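PDB 6V8M: Ara h 8 allergen isoform from Arachis hypogaea, which binds 8-anilino-1-naphthalene sulfonate in its hydrophobic interior and, as a member of the pathogenesis-related PR-10 family linked to plant defence, may, like its relatives, bind abscisic acid. Local coordinates for residues V3-E8 with K114-F119; P32-A37 with K144-Y149; D82-G87 with K97-T102. One frame throughout, in Å; residues are numbered along the deposited sequence.

Contact 1 of 3, residues V3-E8 with K114-F119. With 2AN (8-anilino-1-naphthalene sulfonate), chain C.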
loop_
_atom_site.group_PDB
_atom_site.type_symbol
_atom_site.label_atom_id
_atom_site.label_comp_id
_atom_site.label_asym_id
_atom_site.label_seq_id
_atom_site.Cartn_x
_atom_site.Cartn_y
_atom_site.Cartn_z
ATOM N N VAL A 3 6.613 -5.310 -17.773
ATOM C CA VAL A 3 7.066 -4.768 -16.458
ATOM C C VAL A 3 7.016 -3.249 -16.571
ATOM O O VAL A 3 7.673 -2.724 -17.476
ATOM C CB VAL A 3 8.461 -5.307 -16.098
ATOM C CG1 VAL A 3 8.935 -4.792 -14.759
ATOM C CG2 VAL A 3 8.447 -6.834 -16.091
ATOM N N HIS A 4 6.328 -2.588 -15.649
ATOM C CA HIS A 4 6.009 -1.138 -15.762
ATOM C C HIS A 4 6.348 -0.454 -14.437
ATOM O O HIS A 4 5.639 -0.698 -13.468
ATOM C CB HIS A 4 4.549 -0.918 -16.169
ATOM C CG HIS A 4 4.064 -1.822 -17.254
ATOM N ND1 HIS A 4 4.141 -1.491 -18.589
ATOM C CD2 HIS A 4 3.542 -3.059 -17.202
ATOM C CE1 HIS A 4 3.656 -2.490 -19.302
ATOM N NE2 HIS A 4 3.301 -3.458 -18.485
ATOM N N THR A 5 7.458 0.276 -14.393
ATOM C CA THR A 5 8.015 0.825 -13.134
ATOM C C THR A 5 7.836 2.336 -13.096
ATOM O O THR A 5 8.209 3.023 -14.061
ATOM C CB THR A 5 9.482 0.431 -12.926
ATOM O OG1 THR A 5 9.505 -0.999 -12.928
ATOM C CG2 THR A 5 10.043 0.952 -11.624
ATOM N N PHE A 6 7.313 2.823 -11.974
ATOM C CA PHE A 6 6.995 4.245 -11.742
ATOM C C PHE A 6 7.659 4.652 -10.442
ATOM O O PHE A 6 7.549 3.924 -9.457
ATOM C CB PHE A 6 5.485 4.506 -11.682
ATOM C CG PHE A 6 4.762 4.103 -12.930
ATOM C CD1 PHE A 6 4.641 4.974 -13.997
ATOM C CD2 PHE A 6 4.224 2.827 -13.041
ATOM C CE1 PHE A 6 3.983 4.575 -15.146
ATOM C CE2 PHE A 6 3.591 2.428 -14.203
ATOM C CZ PHE A 6 3.471 3.309 -15.249
ATOM N N GLU A 7 8.389 5.764 -10.461
ATOM C CA GLU A 7 9.055 6.289 -9.237
ATOM C C GLU A 7 8.508 7.689 -8.969
ATOM O O GLU A 7 8.506 8.527 -9.909
ATOM C CB GLU A 7 10.578 6.287 -9.389
ATOM C CG GLU A 7 11.165 4.887 -9.410
ATOM C CD GLU A 7 12.674 4.799 -9.526
ATOM O OE1 GLU A 7 13.361 5.547 -8.809
ATOM O OE2 GLU A 7 13.155 3.984 -10.343
ATOM N N GLU A 8 8.098 7.970 -7.736
ATOM C CA GLU A 8 7.536 9.295 -7.402
ATOM C C GLU A 8 7.947 9.709 -6.003
ATOM O O GLU A 8 8.184 8.837 -5.155
ATOM C CB GLU A 8 6.018 9.307 -7.498
ATOM C CG GLU A 8 5.545 8.996 -8.890
ATOM C CD GLU A 8 4.129 9.442 -9.165
ATOM O OE1 GLU A 8 3.399 8.664 -9.795
ATOM O OE2 GLU A 8 3.781 10.563 -8.753
ATOM N N LYS A 114 9.119 8.567 -0.706
ATOM C CA LYS A 114 9.739 8.069 -1.947
ATOM C C LYS A 114 9.126 6.710 -2.247
ATOM O O LYS A 114 9.196 5.791 -1.377
ATOM C CB LYS A 114 11.257 7.959 -1.821
ATOM C CG LYS A 114 12.009 9.260 -1.611
ATOM C CD LYS A 114 13.515 9.038 -1.569
ATOM C CE LYS A 114 14.280 10.155 -0.897
ATOM N NZ LYS A 114 15.739 9.902 -0.957
ATOM N N VAL A 115 8.535 6.586 -3.433
ATOM C CA VAL A 115 7.938 5.300 -3.853
ATOM C C VAL A 115 8.505 4.850 -5.186
ATOM O O VAL A 115 8.899 5.672 -6.024
ATOM C CB VAL A 115 6.401 5.334 -3.888
ATOM C CG1 VAL A 115 5.815 5.829 -2.579
ATOM C CG2 VAL A 115 5.876 6.129 -5.065
ATOM N N SER A 116 8.543 3.546 -5.328
ATOM C CA SER A 116 8.770 2.812 -6.585
ATOM C C SER A 116 7.644 1.791 -6.701
ATOM O O SER A 116 7.515 0.951 -5.778
ATOM C CB SER A 116 10.104 2.122 -6.554
ATOM O OG SER A 116 10.395 1.542 -7.814
ATOM N N VAL A 117 6.961 1.774 -7.834
ATOM C CA VAL A 117 5.809 0.847 -8.010
ATOM C C VAL A 117 6.059 0.097 -9.303
ATOM O O VAL A 117 6.178 0.764 -10.335
ATOM C CB VAL A 117 4.476 1.588 -8.055
ATOM C CG1 VAL A 117 3.318 0.608 -8.115
ATOM C CG2 VAL A 117 4.322 2.513 -6.865
ATOM N N THR A 118 6.128 -1.226 -9.223
ATOM C CA THR A 118 6.366 -2.052 -10.428
ATOM C C THR A 118 5.113 -2.869 -10.695
ATOM O O THR A 118 4.831 -3.778 -9.893
ATOM C CB THR A 118 7.630 -2.903 -10.360
ATOM O OG1 THR A 118 8.738 -2.020 -10.166
ATOM C CG2 THR A 118 7.869 -3.650 -11.656
ATOM N N PHE A 119 4.446 -2.602 -11.813
ATOM C CA PHE A 119 3.313 -3.414 -12.320
ATOM C C PHE A 119 3.880 -4.506 -13.230
ATOM O O PHE A 119 4.730 -4.243 -14.073
ATOM C CB PHE A 119 2.323 -2.569 -13.119
ATOM C CG PHE A 119 1.610 -1.477 -12.362
ATOM C CD1 PHE A 119 2.260 -0.285 -12.040
ATOM C CD2 PHE A 119 0.272 -1.605 -12.038
ATOM C CE1 PHE A 119 1.595 0.738 -11.384
ATOM C CE2 PHE A 119 -0.394 -0.565 -11.408
ATOM C CZ PHE A 119 0.271 0.588 -11.060
HETATM C C1 2AN C . 2.185 5.636 -4.130
HETATM C C2 2AN C . 2.249 4.309 -3.809
HETATM C C3 2AN C . 2.093 3.862 -2.490
HETATM C C4 2AN C . 1.893 4.766 -1.503
HETATM C C5 2AN C . 1.817 6.152 -1.779
HETATM C C6 2AN C . 1.603 7.057 -0.718
HETATM C C7 2AN C . 1.531 8.379 -0.918
HETATM C C8 2AN C . 1.663 8.896 -2.212
HETATM N N 2AN C . 2.380 6.040 -5.483
HETATM S S 2AN C . 1.981 8.931 -4.816
HETATM C C9 2AN C . 1.874 8.070 -3.282
HETATM C C10 2AN C . 1.963 6.636 -3.118
HETATM C C11 2AN C . 2.035 5.372 -6.669
HETATM C C12 2AN C . 1.033 4.411 -6.683
HETATM C C13 2AN C . 0.720 3.751 -7.857
HETATM C C14 2AN C . 1.375 4.048 -9.030
HETATM C C15 2AN C . 2.358 5.013 -9.029
HETATM C C16 2AN C . 2.695 5.669 -7.858
HETATM O O1 2AN C . 1.027 8.381 -5.714
HETATM O O2 2AN C . 3.355 8.659 -5.386
HETATM O O3 2AN C . 1.843 10.319 -4.501
#
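An antiparallel strand pairing at the edge of the seven-stranded Bet v 1 sheet forms this contact: 3-8 lies on the outermost strand 3-12 and runs against 114-119, the segment of strand 110-121 beside it. His4, Phe6 and Glu8 are hydrogen-bonded pairs with Phe119, Val117 and Val115, each pair closed by two backbone bonds, whereas Thr5 and Glu7 face Thr118 and Ser116 as non-hydrogen-bonded pairs. The ladder is not uniform. His4 N reaches Phe119 O (2.8 Å) in the carbonyl plane, while Val115 N meets Glu8 O (2.9 Å) almost along the C=O axis.

The alternation of side chains gives the two faces different chemistry. On the face of Thr5, Glu7, Ser116 and Thr118, the two threonines share their rotamer, OG1 anti to the carbonyl carbon, and their hydroxyls bond to each other. On the face that bears Phe6 and Phe119, Glu8, Val115 and Val117 line the pocket of one 8-anilino-1-naphthalene sulfonate. Val117 CG2 touches the anilino ring at C11 (3.7 Å), and Val115 CG2, held in the crowded position between N and C, comes to 3.5 Å from the ligand's bridging N. Glu8 lays its CB beside sulfonate O2 at 3.5 Å; its OE1 makes a salt bridge to Lys136 of helix 129-152, a positive charge that probably eases placing a carboxylate near the sulfonate.

Farther along, Phe6 and Phe119 cross with their planes nearly perpendicular (89°), and Leu127 packs on both. Phe6 brings its CD2-CE2 side to the other ring, with CE2 3.7 Å from Phe119 CD1, while the edge of the Phe119 ring takes His4 O in its plane.

Contact 2 of 3, residues P32-A37 with K144-Y149. With 2AN (8-anilino-1-naphthalene sulfonate), chain D.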
loop_
_atom_site.group_PDB
_atom_site.type_symbol
_atom_site.label_atom_id
_atom_site.label_comp_id
_atom_site.label_asym_id
_atom_site.label_seq_id
_atom_site.Cartn_x
_atom_site.Cartn_y
_atom_site.Cartn_z
ATOM N N PRO A 32 -9.009 -0.528 7.924
ATOM C CA PRO A 32 -10.440 -0.788 7.824
ATOM C C PRO A 32 -11.296 0.160 8.676
ATOM O O PRO A 32 -12.476 0.266 8.432
ATOM C CB PRO A 32 -10.622 -2.258 8.253
ATOM C CG PRO A 32 -9.273 -2.709 8.797
ATOM C CD PRO A 32 -8.241 -1.646 8.483
ATOM N N LYS A 33 -10.708 0.777 9.708
ATOM C CA LYS A 33 -11.401 1.778 10.545
ATOM C C LYS A 33 -11.625 3.058 9.755
ATOM O O LYS A 33 -12.593 3.765 10.047
ATOM C CB LYS A 33 -10.558 2.137 11.767
ATOM C CG LYS A 33 -10.756 1.235 12.957
ATOM C CD LYS A 33 -10.164 1.791 14.224
ATOM C CE LYS A 33 -9.982 0.698 15.253
ATOM N NZ LYS A 33 -9.314 1.212 16.472
ATOM N N LEU A 34 -10.720 3.362 8.820
ATOM C CA LEU A 34 -10.731 4.654 8.087
ATOM C C LEU A 34 -11.323 4.517 6.683
ATOM O O LEU A 34 -11.856 5.529 6.203
ATOM C CB LEU A 34 -9.308 5.191 8.032
ATOM C CG LEU A 34 -8.695 5.522 9.385
ATOM C CD1 LEU A 34 -7.270 5.982 9.228
ATOM C CD2 LEU A 34 -9.506 6.577 10.102
ATOM N N ILE A 35 -11.192 3.374 6.005
ATOM C CA ILE A 35 -11.715 3.239 4.614
ATOM C C ILE A 35 -12.946 2.345 4.694
ATOM O O ILE A 35 -12.802 1.147 4.896
ATOM C CB ILE A 35 -10.659 2.685 3.643
ATOM C CG1 ILE A 35 -9.405 3.561 3.590
ATOM C CG2 ILE A 35 -11.243 2.470 2.260
ATOM C CD1 ILE A 35 -9.602 4.888 2.896
ATOM N N PRO A 36 -14.162 2.912 4.550
ATOM C CA PRO A 36 -15.392 2.133 4.711
ATOM C C PRO A 36 -15.397 0.852 3.858
ATOM O O PRO A 36 -15.811 -0.166 4.340
ATOM C CB PRO A 36 -16.465 3.123 4.236
ATOM C CG PRO A 36 -15.880 4.488 4.560
ATOM C CD PRO A 36 -14.417 4.322 4.201
ATOM N N ALA A 37 -14.902 0.924 2.623
ATOM C CA ALA A 37 -14.963 -0.214 1.673
ATOM C C ALA A 37 -14.104 -1.367 2.175
ATOM O O ALA A 37 -14.456 -2.508 1.829
ATOM C CB ALA A 37 -14.511 0.157 0.293
ATOM N N LYS A 144 -3.387 8.732 2.530
ATOM C CA LYS A 144 -3.874 10.089 2.871
ATOM C C LYS A 144 -5.001 10.019 3.906
ATOM O O LYS A 144 -5.150 10.974 4.692
ATOM C CB LYS A 144 -4.235 10.861 1.609
ATOM C CG LYS A 144 -2.988 11.124 0.781
ATOM C CD LYS A 144 -3.190 11.769 -0.525
ATOM C CE LYS A 144 -1.859 11.992 -1.225
ATOM N NZ LYS A 144 -1.158 13.162 -0.663
ATOM N N ALA A 145 -5.799 8.958 3.915
ATOM C CA ALA A 145 -6.800 8.796 4.992
ATOM C C ALA A 145 -6.090 8.598 6.336
ATOM O O ALA A 145 -6.486 9.209 7.357
ATOM C CB ALA A 145 -7.750 7.674 4.633
ATOM N N ILE A 146 -5.020 7.801 6.360
ATOM C CA ILE A 146 -4.246 7.593 7.609
ATOM C C ILE A 146 -3.548 8.901 7.986
ATOM O O ILE A 146 -3.570 9.264 9.180
ATOM C CB ILE A 146 -3.283 6.409 7.439
ATOM C CG1 ILE A 146 -4.074 5.101 7.262
ATOM C CG2 ILE A 146 -2.374 6.366 8.652
ATOM C CD1 ILE A 146 -3.263 3.887 6.869
ATOM N N GLU A 147 -2.965 9.587 7.002
ATOM C CA GLU A 147 -2.283 10.873 7.271
ATOM C C GLU A 147 -3.282 11.858 7.907
ATOM O O GLU A 147 -2.949 12.522 8.896
ATOM C CB GLU A 147 -1.677 11.402 5.980
ATOM C CG GLU A 147 -1.057 12.773 6.132
ATOM C CD GLU A 147 -0.868 13.450 4.795
ATOM O OE1 GLU A 147 -1.878 13.590 4.063
ATOM O OE2 GLU A 147 0.277 13.790 4.482
ATOM N N GLY A 148 -4.499 11.941 7.382
ATOM C CA GLY A 148 -5.525 12.859 7.909
ATOM C C GLY A 148 -5.916 12.501 9.329
ATOM O O GLY A 148 -6.090 13.400 10.160
ATOM N N TYR A 149 -6.026 11.219 9.619
ATOM C CA TYR A 149 -6.356 10.724 10.969
ATOM C C TYR A 149 -5.281 11.166 11.967
ATOM O O TYR A 149 -5.621 11.634 13.069
ATOM C CB TYR A 149 -6.550 9.218 10.915
ATOM C CG TYR A 149 -6.655 8.583 12.263
ATOM C CD1 TYR A 149 -7.852 8.550 12.943
ATOM C CD2 TYR A 149 -5.540 7.998 12.838
ATOM C CE1 TYR A 149 -7.944 7.935 14.182
ATOM C CE2 TYR A 149 -5.612 7.390 14.076
ATOM C CZ TYR A 149 -6.822 7.350 14.742
ATOM O OH TYR A 149 -6.889 6.761 15.972
HETATM C C1 2AN D . -10.408 2.476 -1.570
HETATM C C2 2AN D . -9.127 2.574 -1.127
HETATM C C3 2AN D . -8.301 1.450 -1.049
HETATM C C4 2AN D . -8.783 0.230 -1.375
HETATM C C5 2AN D . -10.106 0.071 -1.838
HETATM C C6 2AN D . -10.565 -1.209 -2.211
HETATM C C7 2AN D . -11.814 -1.377 -2.683
HETATM C C8 2AN D . -12.680 -0.279 -2.840
HETATM N N 2AN D . -11.207 3.618 -1.594
HETATM S S 2AN D . -13.476 2.283 -2.769
HETATM C C9 2AN D . -12.303 0.980 -2.458
HETATM C C10 2AN D . -10.966 1.208 -1.960
HETATM C C11 2AN D . -10.843 4.925 -1.939
HETATM C C12 2AN D . -9.794 5.194 -2.811
HETATM C C13 2AN D . -9.484 6.506 -3.138
HETATM C C14 2AN D . -10.218 7.543 -2.608
HETATM C C15 2AN D . -11.263 7.280 -1.747
HETATM C C16 2AN D . -11.576 5.977 -1.401
HETATM O O1 2AN D . -12.806 3.215 -3.630
HETATM O O2 2AN D . -14.685 1.710 -3.255
HETATM O O3 2AN D . -13.785 2.961 -1.408
#
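Leu34 overlaps the flank of the C-terminal helix, CD1 buried among Ala145, Ile146 and Tyr149, CD2 lying along Tyr149. CG is anti to the carbonyl carbon (chi1 -63°) and the branch is extended (chi2 177°), which carries CD1 into this groove. Leu34 CD1 lies 3.7 Å from Tyr149 CB and 3.8 Å from Ile146 CA, so the methyl meets helix backbone as well as side chains. The nearest side-chain approach to Ile146 is Leu34 CD1 to Ile146 CG1, 3.9 Å. The second methyl, Leu34 CD2, comes to 3.8 Å from Tyr149 CD1, meeting the ring obliquely. Tyr149 has CG anti to its backbone N (chi1 170°), and its side chain crosses that of Leu34 at about a right angle.

Ile35 is the first residue to leave helical geometry, and it divides its own branches between two neighbours. Ile35 CD1 packs on the methyl of Ala145, 3.8 Å from Ala145 CB. The other branch, Ile35 CG2, is anti to the backbone N and faces a bound 8-anilino-1-naphthalene sulfonate, 3.9 Å from naphthalene C1. Ile35 thus bridges helix and ligand pocket. Ala37 CB is nearer still to that ligand, 3.4 Å from sulfonate O3. The contact between the protein segments is apolar throughout.

In the Bet v 1 fold, the two short helices form a V that cradles the C-terminal half of the long helix, and this packing belongs to that support: Ile146 also reaches Ala22 and Thr23 of helix 16-25 and Thr31 of helix 27-34, Tyr149 lies on Leu30, and Ala37 leads into strand 38-45 with a backbone bond to Val59.

Contact 3 of 3, residues D82-G87 with K97-T102. With 2AN (8-anilino-1-naphthalene sulfonate), chain F; 2AN (8-anilino-1-naphthalene sulfonate), chain E; 2AN (8-anilino-1-naphthalene sulfonate), chain C.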
loop_
_atom_site.group_PDB
_atom_site.type_symbol
_atom_site.label_atom_id
_atom_site.label_comp_id
_atom_site.label_asym_id
_atom_site.label_seq_id
_atom_site.Cartn_x
_atom_site.Cartn_y
_atom_site.Cartn_z
ATOM N N ASP A 82 8.187 -2.331 2.006
ATOM C CA ASP A 82 8.115 -2.870 0.633
ATOM C C ASP A 82 7.159 -4.049 0.686
ATOM O O ASP A 82 7.334 -4.891 1.574
ATOM C CB ASP A 82 9.497 -3.273 0.109
ATOM C CG ASP A 82 10.539 -2.158 0.095
ATOM O OD1 ASP A 82 10.172 -0.954 0.259
ATOM O OD2 ASP A 82 11.759 -2.519 -0.016
ATOM N N TYR A 83 6.206 -4.101 -0.233
ATOM C CA TYR A 83 5.127 -5.117 -0.222
ATOM C C TYR A 83 4.683 -5.358 -1.646
ATOM O O TYR A 83 4.801 -4.461 -2.532
ATOM C CB TYR A 83 3.962 -4.686 0.669
ATOM C CG TYR A 83 3.368 -3.357 0.275
ATOM C CD1 TYR A 83 3.927 -2.173 0.710
ATOM C CD2 TYR A 83 2.186 -3.292 -0.428
ATOM C CE1 TYR A 83 3.369 -0.945 0.369
ATOM C CE2 TYR A 83 1.611 -2.075 -0.765
ATOM C CZ TYR A 83 2.209 -0.891 -0.374
ATOM O OH TYR A 83 1.668 0.341 -0.673
ATOM N N THR A 84 4.084 -6.519 -1.842
ATOM C CA THR A 84 3.594 -6.944 -3.161
ATOM C C THR A 84 2.119 -7.282 -3.028
ATOM O O THR A 84 1.780 -8.033 -2.088
ATOM C CB THR A 84 4.408 -8.089 -3.741
ATOM O OG1 THR A 84 5.738 -7.657 -3.974
ATOM C CG2 THR A 84 3.844 -8.553 -5.051
ATOM N N ILE A 85 1.307 -6.738 -3.916
ATOM C CA ILE A 85 -0.134 -7.141 -4.013
ATOM C C ILE A 85 -0.241 -8.133 -5.166
ATOM O O ILE A 85 0.227 -7.846 -6.266
ATOM C CB ILE A 85 -1.035 -5.901 -4.182
ATOM C CG1 ILE A 85 -0.786 -4.893 -3.058
ATOM C CG2 ILE A 85 -2.492 -6.324 -4.284
ATOM C CD1 ILE A 85 -1.616 -3.654 -3.167
ATOM N N SER A 86 -0.902 -9.265 -4.942
ATOM C CA SER A 86 -1.054 -10.311 -5.981
ATOM C C SER A 86 -2.231 -11.203 -5.625
ATOM O O SER A 86 -2.477 -11.396 -4.411
ATOM C CB SER A 86 0.190 -11.120 -6.068
ATOM O OG SER A 86 0.127 -11.985 -7.191
ATOM N N GLY A 87 -2.925 -11.711 -6.634
ATOM C CA GLY A 87 -3.933 -12.753 -6.411
ATOM C C GLY A 87 -5.185 -12.209 -5.790
ATOM O O GLY A 87 -5.157 -11.094 -5.188
ATOM N N LYS A 97 1.050 -9.139 -10.608
ATOM C CA LYS A 97 1.326 -8.556 -9.279
ATOM C C LYS A 97 1.678 -7.077 -9.444
ATOM O O LYS A 97 2.074 -6.656 -10.551
ATOM C CB LYS A 97 2.458 -9.308 -8.564
ATOM C CG LYS A 97 3.824 -9.230 -9.235
ATOM C CD LYS A 97 4.912 -10.042 -8.541
ATOM C CE LYS A 97 6.250 -9.899 -9.235
ATOM N NZ LYS A 97 7.369 -10.551 -8.503
ATOM N N VAL A 98 1.619 -6.346 -8.339
ATOM C CA VAL A 98 2.201 -4.981 -8.211
ATOM C C VAL A 98 3.106 -4.952 -6.978
ATOM O O VAL A 98 2.641 -5.286 -5.887
ATOM C CB VAL A 98 1.125 -3.887 -8.146
ATOM C CG1 VAL A 98 1.771 -2.521 -8.202
ATOM C CG2 VAL A 98 0.097 -4.024 -9.249
ATOM N N SER A 99 4.377 -4.597 -7.163
ATOM C CA SER A 99 5.397 -4.494 -6.096
ATOM C C SER A 99 5.619 -3.025 -5.774
ATOM O O SER A 99 5.883 -2.228 -6.689
ATOM C CB SER A 99 6.676 -5.199 -6.468
ATOM O OG SER A 99 6.387 -6.597 -6.564
ATOM N N PHE A 100 5.483 -2.708 -4.498
ATOM C CA PHE A 100 5.676 -1.358 -3.959
ATOM C C PHE A 100 6.925 -1.341 -3.100
ATOM O O PHE A 100 7.104 -2.230 -2.276
ATOM C CB PHE A 100 4.509 -0.969 -3.069
ATOM C CG PHE A 100 3.181 -0.885 -3.759
ATOM C CD1 PHE A 100 2.470 -2.037 -4.074
ATOM C CD2 PHE A 100 2.646 0.339 -4.078
ATOM C CE1 PHE A 100 1.246 -1.956 -4.713
ATOM C CE2 PHE A 100 1.417 0.411 -4.707
ATOM C CZ PHE A 100 0.720 -0.728 -5.016
ATOM N N LYS A 101 7.736 -0.316 -3.282
ATOM C CA LYS A 101 8.838 0.043 -2.353
ATOM C C LYS A 101 8.548 1.451 -1.841
ATOM O O LYS A 101 8.309 2.365 -2.671
ATOM C CB LYS A 101 10.197 -0.057 -3.047
ATOM C CG LYS A 101 10.500 -1.423 -3.645
ATOM C CD LYS A 101 11.811 -1.534 -4.378
ATOM C CE LYS A 101 12.988 -1.217 -3.490
ATOM N NZ LYS A 101 14.279 -1.309 -4.223
ATOM N N THR A 102 8.455 1.603 -0.527
ATOM C CA THR A 102 8.125 2.906 0.089
ATOM C C THR A 102 9.169 3.201 1.168
ATOM O O THR A 102 9.616 2.289 1.911
ATOM C CB THR A 102 6.699 3.004 0.645
ATOM O OG1 THR A 102 6.544 2.337 1.907
ATOM C CG2 THR A 102 5.666 2.480 -0.333
HETATM C C1 2AN F . -4.039 -16.751 -6.064
HETATM C C2 2AN F . -3.882 -17.161 -4.781
HETATM C C3 2AN F . -4.971 -17.292 -3.914
HETATM C C4 2AN F . -6.217 -16.991 -4.349
HETATM C C5 2AN F . -6.442 -16.547 -5.670
HETATM C C6 2AN F . -7.757 -16.233 -6.085
HETATM C C7 2AN F . -8.011 -15.795 -7.331
HETATM C C8 2AN F . -6.964 -15.649 -8.251
HETATM N N 2AN F . -2.860 -16.619 -6.842
HETATM S S 2AN F . -4.485 -15.727 -9.185
HETATM C C9 2AN F . -5.672 -15.935 -7.900
HETATM C C10 2AN F . -5.346 -16.406 -6.578
HETATM C C11 2AN F . -1.594 -16.392 -6.230
HETATM C C12 2AN F . -0.686 -17.432 -6.045
HETATM C C13 2AN F . 0.528 -17.205 -5.415
HETATM C C14 2AN F . 0.851 -15.952 -4.950
HETATM C C15 2AN F . -0.047 -14.921 -5.104
HETATM C C16 2AN F . -1.265 -15.136 -5.731
HETATM O O1 2AN F . -3.421 -14.704 -8.674
HETATM O O2 2AN F . -5.174 -15.162 -10.300
HETATM O O3 2AN F . -3.795 -16.966 -9.362
HETATM C C1 2AN E . -6.325 -3.358 -3.815
HETATM C C2 2AN E . -6.544 -3.664 -5.129
HETATM C C3 2AN E . -5.778 -3.094 -6.148
HETATM C C4 2AN E . -4.875 -2.135 -5.840
HETATM C C5 2AN E . -4.609 -1.774 -4.500
HETATM C C6 2AN E . -3.627 -0.800 -4.217
HETATM C C7 2AN E . -3.354 -0.429 -2.965
HETATM C C8 2AN E . -3.999 -1.043 -1.885
HETATM N N 2AN E . -7.169 -3.867 -2.816
HETATM S S 2AN E . -5.545 -2.767 -0.624
HETATM C C9 2AN E . -4.993 -1.956 -2.095
HETATM C C10 2AN E . -5.334 -2.381 -3.431
HETATM C C11 2AN E . -8.411 -4.519 -2.974
HETATM C C12 2AN E . -8.765 -5.409 -1.966
HETATM C C13 2AN E . -9.938 -6.139 -2.068
HETATM C C14 2AN E . -10.770 -5.978 -3.152
HETATM C C15 2AN E . -10.430 -5.094 -4.152
HETATM C C16 2AN E . -9.256 -4.364 -4.069
HETATM O O1 2AN E . -5.474 -4.172 -0.902
HETATM O O2 2AN E . -4.735 -2.317 0.470
HETATM O O3 2AN E . -7.019 -2.412 -0.362
HETATM C C1 2AN C . 2.185 5.636 -4.130
HETATM C C2 2AN C . 2.249 4.309 -3.809
HETATM C C3 2AN C . 2.093 3.862 -2.490
HETATM C C4 2AN C . 1.893 4.766 -1.503
HETATM C C5 2AN C . 1.817 6.152 -1.779
HETATM C C6 2AN C . 1.603 7.057 -0.718
HETATM C C7 2AN C . 1.531 8.379 -0.918
HETATM C C8 2AN C . 1.663 8.896 -2.212
HETATM N N 2AN C . 2.380 6.040 -5.483
HETATM S S 2AN C . 1.981 8.931 -4.816
HETATM C C9 2AN C . 1.874 8.070 -3.282
HETATM C C10 2AN C . 1.963 6.636 -3.118
HETATM C C11 2AN C . 2.035 5.372 -6.669
HETATM C C12 2AN C . 1.033 4.411 -6.683
HETATM C C13 2AN C . 0.720 3.751 -7.857
HETATM C C14 2AN C . 1.375 4.048 -9.030
HETATM C C15 2AN C . 2.358 5.013 -9.029
HETATM C C16 2AN C . 2.695 5.669 -7.858
HETATM O O1 2AN C . 1.027 8.381 -5.714
HETATM O O2 2AN C . 3.355 8.659 -5.386
HETATM O O3 2AN C . 1.843 10.319 -4.501
HETATM O O HOH W 1 12.002 1.091 0.122
#
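Tyr83 and Phe100 lie almost flat on each other, their planes inclined by only 6° but slid so far that the rings barely overlap. What sits over the tyrosine face is mainly the Phe100 CB, a CH-pi contact at 3.7 Å from the Tyr83 ring centroid, while Tyr83 OH stands above the rim of the phenylalanine ring. The closest ring atoms are Tyr83 CE2 and Phe100 CD1, 3.4 Å apart. The torsions place the rings so: Tyr83 CG occupies the crowded position between N and the carbonyl carbon (chi1 57°), with its ring folded over toward the neighbouring strand, whereas Phe100 CG stands anti to the carbonyl carbon (chi1 -63°). Ile85 adds its CD1 obliquely to the same phenylalanine, 3.7 Å from Phe100 CE1.

These residues belong to a beta hairpin, strands 80-86 and 95-107, in the middle of the curved Bet v 1 sheet. Tyr83 with Phe100 and Ile85 with Val98 are hydrogen-bonded pairs; Phe100 N lies nearly on the C=O axis of Tyr83, bonded to its O. The side chains of these four are on the ligand-lined face, where Phe100 CD2 approaches C3 of one 8-anilino-1-naphthalene sulfonate and Ile85 CD1 touches C6 of another at 3.6 Å. Phe100 is also packed by Val135 and Ser139 of helix 129-152.

Polar groups occupy the face of Asp82, Thr84, Ser99 and Lys101. Ser99 OG donates to Thr84 OG1 (2.9 Å), which is also bonded to Asp72. Asp82 OD1 accepts from Thr102 N through its anti lone pair at 3.2 Å, a bent bond, and takes a water hydrogen as well. Beyond the strand, Gly87 brings its CA to 3.0 Å from sulfonate O1 of a third ligand.

Contacts 1 and 3 are successive parts of one sheet, their centres about 10 Å apart. Strand 110-121 of contact 1 is the neighbour of strand 95-107 of contact 3; probable hydrogen bonds join Thr118 N to Ser99 O (2.7 Å) and Ser116 O to Lys101 N (2.8 Å). Both touch the same 8-anilino-1-naphthalene sulfonate, chain C. Contact 2 lies across the chain's centre from contact 1, with centres about 23 Å apart, and about 20 Å from contact 3 between centres; nearest atoms are about 10 Å away in each case. It borders ligand D, which abuts ligand E, touched by contact 3, so the contacts line one continuous ligand-holding interior.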